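Local coordinates for uncharacterized protein BF1531 (Bacteroides fragilis, PDB 3SLR), which is of unknown function but has an N-terminal part with a magnesium-binding phosphatase-type domain, and may hydrolyse ester bonds, at residues D228-N231 against V237-D240; D241-I246 against A286-E291; K267-N270 against I274-V277; E311-N316 against F333-P338; F339-V344 against V351-L356. All coordinates share one frame; numbering follows the deposited sequence.

Interaction 1: D228-N231 against V237-D240. With MG (magnesium ion), chain B; MG (magnesium ion), chain C.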
# COMPACT_ATOMS: atom_id res chain seq x y z
N ASP A 228 -5.55 16.21 13.50
CA ASP A 228 -5.91 16.75 14.80
C ASP A 228 -4.60 16.94 15.58
O ASP A 228 -3.56 16.41 15.19
CB ASP A 228 -6.85 15.77 15.50
CG ASP A 228 -7.12 16.15 16.94
OD1 ASP A 228 -7.71 17.23 17.16
OD2 ASP A 228 -6.73 15.37 17.83
N LEU A 229 -4.62 17.71 16.66
CA LEU A 229 -3.41 17.93 17.45
C LEU A 229 -3.40 17.09 18.74
O LEU A 229 -2.63 16.13 18.86
CB LEU A 229 -3.22 19.42 17.77
CG LEU A 229 -2.98 20.36 16.58
CD1 LEU A 229 -2.91 21.83 17.04
CD2 LEU A 229 -1.73 19.97 15.80
N ASP A 230 -4.26 17.44 19.69
CA ASP A 230 -4.20 16.79 21.01
C ASP A 230 -4.41 15.27 20.93
O ASP A 230 -5.44 14.79 20.45
CB ASP A 230 -5.21 17.41 21.98
CG ASP A 230 -4.85 18.83 22.39
OD1 ASP A 230 -3.64 19.16 22.56
OD2 ASP A 230 -5.79 19.63 22.56
N ASN A 231 -3.43 14.53 21.43
CA ASN A 231 -3.49 13.07 21.44
C ASN A 231 -3.48 12.45 20.05
O ASN A 231 -3.75 11.26 19.90
CB ASN A 231 -4.65 12.57 22.30
CG ASN A 231 -4.44 12.86 23.78
OD1 ASN A 231 -3.34 12.65 24.31
ND2 ASN A 231 -5.48 13.35 24.44
N VAL A 237 -3.26 17.30 26.37
CA VAL A 237 -4.15 18.34 25.86
C VAL A 237 -3.49 19.67 26.13
O VAL A 237 -3.29 20.05 27.28
CB VAL A 237 -5.53 18.25 26.53
CG1 VAL A 237 -6.43 19.41 26.07
CG2 VAL A 237 -6.19 16.91 26.22
N VAL A 238 -3.12 20.37 25.06
CA VAL A 238 -2.28 21.55 25.20
C VAL A 238 -2.96 22.64 26.03
O VAL A 238 -2.29 23.35 26.81
CB VAL A 238 -1.78 22.08 23.84
CG1 VAL A 238 -2.94 22.65 23.00
CG2 VAL A 238 -0.69 23.12 24.03
N GLY A 239 -4.27 22.76 25.87
CA GLY A 239 -5.05 23.76 26.58
C GLY A 239 -5.02 23.57 28.09
O GLY A 239 -5.06 24.54 28.84
N ASP A 240 -4.96 22.31 28.54
CA ASP A 240 -4.94 22.03 29.97
C ASP A 240 -3.52 21.88 30.52
O ASP A 240 -3.23 22.33 31.64
CB ASP A 240 -5.74 20.75 30.28
CG ASP A 240 -7.21 20.87 29.90
OD1 ASP A 240 -7.79 21.97 30.06
OD2 ASP A 240 -7.78 19.86 29.43
MG MG B . -7.64 14.87 19.79
MG MG C . -7.91 18.40 19.28
O HOH W 1 -6.19 21.75 24.16
O HOH W 2 -8.33 19.42 21.28
O HOH W 3 -8.56 13.98 21.89
O HOH W 4 -8.45 16.72 20.66
O HOH W 5 -9.80 15.07 18.82
O HOH W 6 -9.83 18.65 18.25
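Asp230 meets the start of helix 238-241 through its carboxylate. Asp228 and Asp230 form a DxD pair at the end of strand 224-227, consistent with the signature of HAD-type phosphatases. The carboxylate of Asp228 bridges two magnesium ions. Its OD2 binds one at 2.2 Å and its OD1 the other at 2.4 Å. Asp230 gives the first ion its backbone O, and Asp336 also binds that ion.

The side chain of Asp230 turns from the metals toward Val237 and Val238. Chi1 of -69° sets CG opposite the carbonyl carbon, turning the carboxylate toward Val238 N. Val238 N donates to Asp230 OD1 at 2.8 Å in a nearly straight bond of 164°, arriving from above the carboxylate plane. Trp234 NE1 also donates to OD1, so two N-H groups fix this oxygen. Val237 is the N-cap residue, and its CG1 packs 3.6 Å from Asp230 OD2.

Two waters donate to Asp230 OD2. One is a ligand of the second magnesium ion and thus links second shell to first. The other joins the carboxylate to the helix: it lies 2.7 Å from Asp230 OD2 and accepts from Gly239 N at 2.8 Å.

Interaction 2: D241-I246 against A286-E291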
# COMPACT_ATOMS: atom_id res chain seq x y z
N ASP A 241 -2.64 21.27 29.74
CA ASP A 241 -1.33 20.86 30.25
C ASP A 241 -0.22 21.87 30.00
O ASP A 241 0.77 21.91 30.75
CB ASP A 241 -0.94 19.50 29.66
CG ASP A 241 -1.94 18.42 29.98
OD1 ASP A 241 -2.71 18.60 30.95
OD2 ASP A 241 -1.98 17.40 29.26
N GLY A 242 -0.39 22.68 28.97
CA GLY A 242 0.62 23.66 28.59
C GLY A 242 1.55 23.17 27.50
O GLY A 242 1.84 21.97 27.40
N TRP A 243 2.04 24.10 26.70
CA TRP A 243 2.88 23.76 25.56
C TRP A 243 4.16 23.03 25.97
O TRP A 243 4.65 22.19 25.23
CB TRP A 243 3.20 24.99 24.70
CG TRP A 243 4.07 26.03 25.37
CD1 TRP A 243 3.65 27.18 25.99
CD2 TRP A 243 5.50 26.02 25.47
NE1 TRP A 243 4.73 27.88 26.47
CE2 TRP A 243 5.88 27.19 26.17
CE3 TRP A 243 6.50 25.14 25.05
CZ2 TRP A 243 7.21 27.50 26.45
CZ3 TRP A 243 7.83 25.45 25.33
CH2 TRP A 243 8.17 26.62 26.02
N GLU A 244 4.71 23.36 27.13
CA GLU A 244 5.94 22.68 27.54
C GLU A 244 5.70 21.23 27.94
O GLU A 244 6.63 20.43 27.99
CB GLU A 244 6.66 23.44 28.66
CG GLU A 244 5.79 23.88 29.80
CD GLU A 244 5.19 25.26 29.57
OE1 GLU A 244 5.84 26.27 29.91
OE2 GLU A 244 4.06 25.33 29.06
N ASN A 245 4.45 20.88 28.22
CA ASN A 245 4.13 19.59 28.82
C ASN A 245 3.48 18.53 27.92
O ASN A 245 3.15 17.45 28.38
CB ASN A 245 3.30 19.82 30.08
CG ASN A 245 4.06 20.63 31.13
OD1 ASN A 245 5.25 20.40 31.35
ND2 ASN A 245 3.39 21.61 31.74
N ILE A 246 3.30 18.84 26.64
CA ILE A 246 2.78 17.83 25.71
C ILE A 246 3.77 16.67 25.63
O ILE A 246 4.98 16.85 25.80
CB ILE A 246 2.56 18.41 24.30
CG1 ILE A 246 3.86 19.05 23.79
CG2 ILE A 246 1.40 19.38 24.31
CD1 ILE A 246 3.86 19.38 22.33
N ALA A 286 -2.67 26.46 20.10
CA ALA A 286 -2.42 25.32 19.25
C ALA A 286 -1.10 25.47 18.51
O ALA A 286 -0.42 24.48 18.26
CB ALA A 286 -3.56 25.14 18.24
N LYS A 287 -0.74 26.70 18.16
CA LYS A 287 0.51 26.95 17.44
C LYS A 287 1.73 27.00 18.37
O LYS A 287 2.86 26.82 17.92
CB LYS A 287 0.44 28.27 16.67
CG LYS A 287 -0.45 28.20 15.43
CD LYS A 287 -0.56 29.56 14.74
CE LYS A 287 -1.21 29.39 13.35
NZ LYS A 287 -1.19 30.65 12.55
N GLU A 288 1.50 27.25 19.65
CA GLU A 288 2.62 27.46 20.57
C GLU A 288 3.65 26.32 20.63
O GLU A 288 4.84 26.58 20.60
CB GLU A 288 2.12 27.81 21.97
CG GLU A 288 2.51 29.22 22.40
CD GLU A 288 2.16 29.51 23.84
OE1 GLU A 288 1.13 28.98 24.32
OE2 GLU A 288 2.92 30.25 24.50
N PRO A 289 3.19 25.05 20.69
CA PRO A 289 4.19 23.98 20.73
C PRO A 289 5.05 23.93 19.47
O PRO A 289 6.24 23.69 19.58
CB PRO A 289 3.34 22.71 20.84
CG PRO A 289 2.05 23.16 21.42
CD PRO A 289 1.82 24.54 20.86
N PHE A 290 4.46 24.17 18.30
CA PHE A 290 5.24 24.24 17.06
C PHE A 290 6.31 25.31 17.18
O PHE A 290 7.44 25.12 16.73
CB PHE A 290 4.34 24.56 15.85
CG PHE A 290 3.37 23.46 15.51
CD1 PHE A 290 2.14 23.38 16.14
CD2 PHE A 290 3.69 22.51 14.54
CE1 PHE A 290 1.24 22.37 15.82
CE2 PHE A 290 2.79 21.51 14.21
CZ PHE A 290 1.56 21.43 14.85
N GLU A 291 5.94 26.43 17.78
CA GLU A 291 6.81 27.59 17.88
C GLU A 291 7.84 27.50 19.01
O GLU A 291 8.97 27.95 18.84
CB GLU A 291 5.98 28.87 18.07
CG GLU A 291 4.96 29.13 16.97
CD GLU A 291 3.97 30.23 17.33
OE1 GLU A 291 3.71 30.43 18.54
OE2 GLU A 291 3.45 30.90 16.41
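Trp243 and Pro289 mark the closest backbone approach, 5.0 Å between their CA atoms, where a loop meets helix 283-292 at a kink. The N atoms of Pro289 and Phe290 have no bond to the preceding helical turn there. Three side-chain pairs make the contact, and no hydrogen bond crosses it.

Trp243 CB rests 3.9 Å from Pro289 CG. Its CG sits between the backbone N and the carbonyl carbon (chi1 66°), which carries the indole past the proline to Glu288. The Glu288 carboxylate meets the five-membered part of the indole obliquely, its plane turned 53° from the ring. Trp243 CD1 is 3.5 Å from Glu288 OE2. NE1 is near the same oxygen but is not hydrogen-bonded to it. Glu244 OE2 lies over one face of the indole, offset toward the rim. On the buried side, Ile246 CD1 reaches Pro289 CB at 3.7 Å, the two side chains crossing at about a right angle.

The loop also has its own tie: Asn245 ND2 donates to Asp241 O at 2.8 Å. Trp243 O accepts from Asn293 ND2, a second anchor near the helix end. The 241-246 loop lies between the first core strand and the next long helix, consistent with the region in which HAD-type domains usually carry their squiggle and flap.

Interaction 3: K267-N270 against I274-V277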
# COMPACT_ATOMS: atom_id res chain seq x y z
N LYS A 267 7.97 12.81 6.53
CA LYS A 267 8.28 12.18 5.24
C LYS A 267 7.21 12.46 4.18
O LYS A 267 7.53 12.70 3.01
CB LYS A 267 8.51 10.67 5.39
CG LYS A 267 9.86 10.32 6.03
CD LYS A 267 10.07 8.80 6.06
CE LYS A 267 9.15 8.11 7.07
NZ LYS A 267 9.46 6.63 7.17
N LEU A 268 5.94 12.43 4.57
CA LEU A 268 4.85 12.77 3.66
C LEU A 268 5.00 14.21 3.15
O LEU A 268 4.94 14.46 1.95
CB LEU A 268 3.49 12.60 4.34
CG LEU A 268 3.13 11.15 4.67
CD1 LEU A 268 1.86 11.12 5.54
CD2 LEU A 268 2.97 10.30 3.40
N LYS A 269 5.22 15.14 4.07
CA LYS A 269 5.38 16.53 3.68
C LYS A 269 6.54 16.64 2.70
O LYS A 269 6.45 17.30 1.66
CB LYS A 269 5.62 17.40 4.93
CG LYS A 269 5.66 18.91 4.69
CD LYS A 269 7.03 19.37 4.21
CE LYS A 269 7.04 20.87 3.86
NZ LYS A 269 6.00 21.20 2.85
N ASN A 270 7.64 15.97 3.02
CA ASN A 270 8.83 16.04 2.17
C ASN A 270 8.66 15.43 0.76
O ASN A 270 9.45 15.72 -0.14
CB ASN A 270 10.05 15.44 2.89
CG ASN A 270 10.61 16.37 3.97
OD1 ASN A 270 10.40 17.58 3.92
ND2 ASN A 270 11.33 15.80 4.94
N ILE A 274 0.40 17.61 1.06
CA ILE A 274 0.04 18.84 1.77
C ILE A 274 -0.43 18.49 3.17
O ILE A 274 -1.30 17.64 3.33
CB ILE A 274 -1.10 19.59 1.04
CG1 ILE A 274 -0.70 19.85 -0.41
CG2 ILE A 274 -1.43 20.89 1.76
CD1 ILE A 274 -1.85 20.40 -1.26
N ILE A 275 0.16 19.11 4.19
CA ILE A 275 -0.28 18.89 5.56
C ILE A 275 -1.14 20.03 6.07
O ILE A 275 -0.79 21.20 5.93
CB ILE A 275 0.91 18.71 6.53
CG1 ILE A 275 1.97 17.79 5.92
CG2 ILE A 275 0.40 18.16 7.87
CD1 ILE A 275 1.50 16.36 5.66
N ALA A 276 -2.27 19.70 6.69
CA ALA A 276 -3.13 20.70 7.27
C ALA A 276 -3.46 20.31 8.71
O ALA A 276 -3.43 19.13 9.05
CB ALA A 276 -4.42 20.83 6.46
N VAL A 277 -3.78 21.30 9.54
CA VAL A 277 -4.22 21.03 10.90
C VAL A 277 -5.70 21.40 11.04
O VAL A 277 -6.15 22.40 10.48
CB VAL A 277 -3.35 21.79 11.95
CG1 VAL A 277 -4.03 21.81 13.32
CG2 VAL A 277 -1.96 21.15 12.06
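Lys269 and Ile275 are brought together by their first torsions. Chi1 of Lys269 (-174°) sets CG opposite the backbone N and so beside the isoleucine, next to CB. Ile275 CG1 stands anti to the carbonyl carbon (chi1 -44°) and points back at the helix. Ile275 CG1 then lies 3.8 Å from Lys269 CB and 4.0 Å from Lys269 CG.

The touching is entirely aliphatic. It uses the base of the lysine, while the rest of that chain bends at chi2 (-83°) and again at chi4. Its ammonium end therefore leads away from the strand. The methyl end of Ile275 goes to the other neighbour, with CD1 4.5 Å from Leu268 CB, a looser touch. No hydrogen bond joins the two segments, and the buried surface is small, 105 Å². Ile275 is thus the single strand residue that serves both helix residues.

Only three residues separate helix from strand, and Lys269 and Ile274 are 6.1 Å apart at CA. The contact closes the second half of a beta-alpha-beta crossover: strand 224-227 leads to helix 255-270, which returns into strand 274-280. That strand runs between strands 305-309 and 224-227 in the parallel sheet of the HAD-like domain. Leu268 also touches Leu225, and Ile275 touches Leu227. The side chains of Ile274 and Ala276 instead meet helix 313-324.

Interaction 4: E311-N316 against F333-P338. With MG (magnesium ion), chain B.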
# COMPACT_ATOMS: atom_id res chain seq x y z
N GLU A 311 -15.24 25.61 16.16
CA GLU A 311 -16.28 25.20 15.22
C GLU A 311 -16.17 23.72 14.85
O GLU A 311 -15.11 23.12 14.99
CB GLU A 311 -16.23 26.07 13.97
CG GLU A 311 -16.80 27.46 14.20
CD GLU A 311 -18.26 27.39 14.63
OE1 GLU A 311 -19.12 27.12 13.76
OE2 GLU A 311 -18.53 27.57 15.84
N ASN A 312 -17.28 23.15 14.38
CA ASN A 312 -17.28 21.74 14.00
C ASN A 312 -16.24 21.47 12.91
O ASN A 312 -15.97 22.33 12.07
CB ASN A 312 -18.68 21.30 13.55
CG ASN A 312 -19.03 21.80 12.16
OD1 ASN A 312 -18.65 21.19 11.15
ND2 ASN A 312 -19.76 22.91 12.09
N LYS A 313 -15.63 20.30 12.95
CA LYS A 313 -14.53 20.02 12.04
C LYS A 313 -14.98 19.85 10.58
O LYS A 313 -14.22 20.13 9.66
CB LYS A 313 -13.72 18.82 12.54
CG LYS A 313 -13.08 19.11 13.89
CD LYS A 313 -12.01 18.10 14.23
CE LYS A 313 -11.28 18.52 15.49
NZ LYS A 313 -9.96 17.85 15.60
N ALA A 314 -16.22 19.44 10.38
CA ALA A 314 -16.75 19.32 9.02
C ALA A 314 -16.64 20.65 8.27
O ALA A 314 -16.11 20.71 7.16
CB ALA A 314 -18.18 18.82 9.03
N ASP A 315 -17.13 21.73 8.90
CA ASP A 315 -17.06 23.06 8.30
C ASP A 315 -15.60 23.46 8.08
O ASP A 315 -15.25 24.02 7.03
CB ASP A 315 -17.73 24.11 9.20
CG ASP A 315 -19.26 24.03 9.16
OD1 ASP A 315 -19.82 23.35 8.29
OD2 ASP A 315 -19.90 24.68 10.02
N ASN A 316 -14.76 23.18 9.07
CA ASN A 316 -13.34 23.52 8.96
C ASN A 316 -12.65 22.80 7.81
O ASN A 316 -11.83 23.38 7.11
CB ASN A 316 -12.63 23.27 10.30
CG ASN A 316 -12.93 24.35 11.33
OD1 ASN A 316 -13.29 25.47 10.98
ND2 ASN A 316 -12.79 24.01 12.61
N PHE A 333 -7.99 12.29 6.90
CA PHE A 333 -8.14 12.99 8.17
C PHE A 333 -7.87 12.06 9.34
O PHE A 333 -8.51 11.01 9.46
CB PHE A 333 -9.56 13.58 8.26
CG PHE A 333 -9.91 14.15 9.62
CD1 PHE A 333 -9.17 15.18 10.17
CD2 PHE A 333 -11.02 13.68 10.31
CE1 PHE A 333 -9.51 15.72 11.40
CE2 PHE A 333 -11.37 14.22 11.54
CZ PHE A 333 -10.62 15.23 12.09
N LEU A 334 -6.91 12.44 10.18
CA LEU A 334 -6.53 11.66 11.37
C LEU A 334 -6.90 12.37 12.67
O LEU A 334 -6.46 13.49 12.93
CB LEU A 334 -5.03 11.38 11.37
CG LEU A 334 -4.51 10.56 10.18
CD1 LEU A 334 -2.99 10.41 10.29
CD2 LEU A 334 -5.17 9.20 10.14
N ASP A 335 -7.71 11.70 13.49
CA ASP A 335 -8.20 12.26 14.74
C ASP A 335 -8.42 11.12 15.74
O ASP A 335 -9.00 10.09 15.41
CB ASP A 335 -9.51 13.04 14.49
CG ASP A 335 -9.89 13.95 15.64
OD1 ASP A 335 -9.79 13.51 16.81
OD2 ASP A 335 -10.29 15.11 15.38
N ASP A 336 -7.91 11.28 16.96
CA ASP A 336 -7.98 10.23 17.98
C ASP A 336 -9.38 10.11 18.58
O ASP A 336 -9.69 9.13 19.25
CB ASP A 336 -7.00 10.55 19.12
CG ASP A 336 -7.43 11.76 19.91
OD1 ASP A 336 -7.41 12.84 19.31
OD2 ASP A 336 -7.84 11.63 21.09
N ASN A 337 -10.23 11.10 18.35
CA ASN A 337 -11.58 11.12 18.92
C ASN A 337 -12.60 10.49 17.97
O ASN A 337 -12.83 11.00 16.88
CB ASN A 337 -11.98 12.57 19.19
CG ASN A 337 -13.25 12.69 20.01
OD1 ASN A 337 -14.22 11.96 19.79
ND2 ASN A 337 -13.26 13.62 20.96
N PRO A 338 -13.24 9.38 18.39
CA PRO A 338 -14.17 8.65 17.52
C PRO A 338 -15.37 9.49 17.07
O PRO A 338 -15.87 9.29 15.96
CB PRO A 338 -14.65 7.49 18.39
CG PRO A 338 -14.36 7.92 19.80
CD PRO A 338 -13.11 8.73 19.71
MG MG B . -7.64 14.87 19.79
O HOH W 5 -9.80 15.07 18.82
O HOH W 3 -8.56 13.98 21.89
O HOH W 4 -8.45 16.72 20.66
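Lys313 and Asp335 reach for each other from opposite directions and join in a salt bridge. Lys313 NZ is 2.8 Å from Asp335 OD2, on the syn side of the carboxylate and 27° out of its plane. The lysine chain is extended beyond CG, so its whole length spans from helix 313-324 to the end of strand 331-334. Phe333 crosses this chain at about a right angle, with CZ 3.8 Å from Lys313 CD. Its ring thus braces the aliphatic part while the ammonium goes on to the acid. Lys313 NZ also donates to Cys278 O, and weakly to Asp228 OD1.

A lysine at the start of a helix, facing an acidic pair that follows a core strand, fits motifs III and IV of HAD-type phosphatases. The pair here is Asp335 and Asp336. Asp336 OD1 binds magnesium directly at 2.1 Å. Asp335 has been seen to bind magnesium in this protein, yet here its OD1 is 3.9 Å from the ion, and a metal-bound water donates to it instead. The same OD1 accepts from Asn337 N at 2.9 Å on its anti side, closing an Asx turn. With the salt bridge at OD2, that bond would limit rotation of the carboxylate. At the far end, Asn312 caps the lysine's helix: its OD1 accepts from Asp315 N at 2.8 Å.

Interaction 5: F339-V344 against V351-L356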
# COMPACT_ATOMS: atom_id res chain seq x y z
N PHE A 339 -15.82 10.39 17.93
CA PHE A 339 -16.93 11.28 17.58
C PHE A 339 -16.55 12.27 16.49
O PHE A 339 -17.34 12.53 15.58
CB PHE A 339 -17.45 12.01 18.82
CG PHE A 339 -17.88 11.10 19.92
CD1 PHE A 339 -19.14 10.51 19.91
CD2 PHE A 339 -17.03 10.82 20.98
CE1 PHE A 339 -19.54 9.66 20.93
CE2 PHE A 339 -17.43 9.97 22.00
CZ PHE A 339 -18.68 9.40 21.97
N GLU A 340 -15.33 12.81 16.57
CA GLU A 340 -14.82 13.68 15.51
C GLU A 340 -14.70 12.91 14.19
O GLU A 340 -15.13 13.39 13.13
CB GLU A 340 -13.47 14.30 15.89
CG GLU A 340 -13.48 15.23 17.12
CD GLU A 340 -14.20 16.56 16.88
OE1 GLU A 340 -14.87 16.70 15.85
OE2 GLU A 340 -14.08 17.47 17.74
N ARG A 341 -14.11 11.71 14.25
CA ARG A 341 -13.98 10.88 13.06
C ARG A 341 -15.34 10.61 12.43
O ARG A 341 -15.50 10.76 11.22
CB ARG A 341 -13.32 9.55 13.39
CG ARG A 341 -11.90 9.69 13.89
CD ARG A 341 -11.17 8.35 13.79
NE ARG A 341 -11.72 7.33 14.69
CZ ARG A 341 -11.19 7.03 15.88
NH1 ARG A 341 -10.12 7.68 16.32
NH2 ARG A 341 -11.73 6.09 16.63
N ASN A 342 -16.29 10.19 13.25
CA ASN A 342 -17.61 9.80 12.77
C ASN A 342 -18.38 10.95 12.15
O ASN A 342 -19.07 10.79 11.14
CB ASN A 342 -18.43 9.15 13.89
CG ASN A 342 -17.94 7.76 14.25
OD1 ASN A 342 -16.99 7.26 13.65
ND2 ASN A 342 -18.58 7.13 15.22
N MSE A 343 -18.27 12.13 12.74
CA MSE A 343 -18.96 13.27 12.17
C MSE A 343 -18.32 13.73 10.84
O MSE A 343 -19.04 14.08 9.90
CB MSE A 343 -19.11 14.40 13.19
CG MSE A 343 -18.02 15.43 13.18
SE MSE A 343 -18.57 17.01 12.18
CE MSE A 343 -20.29 17.35 13.03
N VAL A 344 -16.99 13.71 10.74
CA VAL A 344 -16.37 14.04 9.46
C VAL A 344 -16.75 13.01 8.39
O VAL A 344 -17.01 13.35 7.24
CB VAL A 344 -14.83 14.22 9.56
CG1 VAL A 344 -14.20 14.31 8.18
CG2 VAL A 344 -14.49 15.45 10.38
N VAL A 351 -13.78 12.21 2.12
CA VAL A 351 -12.61 12.24 2.99
C VAL A 351 -12.41 10.87 3.62
O VAL A 351 -13.35 10.27 4.15
CB VAL A 351 -12.74 13.34 4.07
CG1 VAL A 351 -11.49 13.37 4.94
CG2 VAL A 351 -12.95 14.69 3.42
N THR A 352 -11.18 10.37 3.55
CA THR A 352 -10.82 9.10 4.17
C THR A 352 -10.49 9.36 5.64
O THR A 352 -9.67 10.20 5.96
CB THR A 352 -9.64 8.45 3.43
OG1 THR A 352 -10.05 8.16 2.09
CG2 THR A 352 -9.20 7.15 4.13
N VAL A 353 -11.17 8.64 6.52
CA VAL A 353 -11.02 8.84 7.96
C VAL A 353 -10.63 7.52 8.63
O VAL A 353 -11.50 6.75 9.06
CB VAL A 353 -12.31 9.38 8.59
CG1 VAL A 353 -12.06 9.76 10.04
CG2 VAL A 353 -12.84 10.59 7.80
N PRO A 354 -9.33 7.25 8.72
CA PRO A 354 -8.88 5.97 9.30
C PRO A 354 -9.35 5.77 10.73
O PRO A 354 -9.37 6.71 11.52
CB PRO A 354 -7.36 6.09 9.24
CG PRO A 354 -7.12 6.91 8.02
CD PRO A 354 -8.22 7.97 8.08
N GLU A 355 -9.73 4.53 11.03
CA GLU A 355 -10.19 4.16 12.36
C GLU A 355 -8.97 3.89 13.25
O GLU A 355 -8.62 2.74 13.52
CB GLU A 355 -11.09 2.92 12.27
CG GLU A 355 -11.70 2.45 13.58
CD GLU A 355 -12.63 3.48 14.20
OE1 GLU A 355 -13.21 4.29 13.45
OE2 GLU A 355 -12.78 3.48 15.43
N LEU A 356 -8.32 4.97 13.69
CA LEU A 356 -7.13 4.84 14.53
C LEU A 356 -7.43 4.02 15.78
O LEU A 356 -8.49 4.18 16.39
CB LEU A 356 -6.63 6.22 14.95
CG LEU A 356 -5.94 7.10 13.92
CD1 LEU A 356 -5.67 8.47 14.52
CD2 LEU A 356 -4.64 6.47 13.45
O HOH W 7 -8.51 6.20 18.40
O HOH W 8 -14.47 6.43 14.31
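Arg341 lays its aliphatic base on Val353, and this is the tight part of the contact. Arg341 CB is 3.6 Å from Val353 CG1. One turn on, Val344 CG1 packs 4.0 Å from Val353 CG2 and more loosely on Val351. These valines pack between helix 338-347 and the extended chain after it, beside Phe333 of the domain's edge strand.

Beyond the valines the contact becomes polar and wet. A bend at chi3 (-66°) turns the guanidinium across Glu355. Arg341 CD passes 3.3 Å from Pro354 O, and Leu356 O lies over one face of the guanidinium. Arg341 NH2 forms a salt bridge to Glu355 OE2 at 3.1 Å, but its hydrogen bond is weak, bent to 131°, with the two flat groups nearly perpendicular. A water 2.9 Å from Arg341 NE also donates to Glu355 OE1 and Asn342 OD1. Another lies between Arg341 NH1 and Leu356 O. Glu355 is exposed, sits at the centre of an inverse gamma turn, and has a second partner in Arg345.

The stronger hold on the arginine is at NH1, which donates to Asp335 O in the magnesium-site loop. The chemistry suggests that Arg341 is probably held mainly by its buried stem and this backbone carbonyl, and that Glu355 adds a lesser, water-assisted attraction at the surface.

In the fold
All five contacts belong to the HAD-like domain. Interactions 1 and 4 share a magnesium ion and three waters, and Asp228 N probably bonds to Leu334 O. Their chemistry is charge and metal, but interaction 4 is buried and interaction 1 only partly so. Interaction 5 adjoins interaction 4, with centres about 7 Å apart, and Phe333 N probably bonds to Thr352 O. It is buried, but has a polar outer rim. Interaction 2 lies beside interaction 1, where Val238 packs on Pro289. It is partly buried and mixes apolar packing with a carboxylate near an indole. Interaction 3 is apolar and buried, about 17 Å from interaction 4 between centres, and both reach the same parallel sheet.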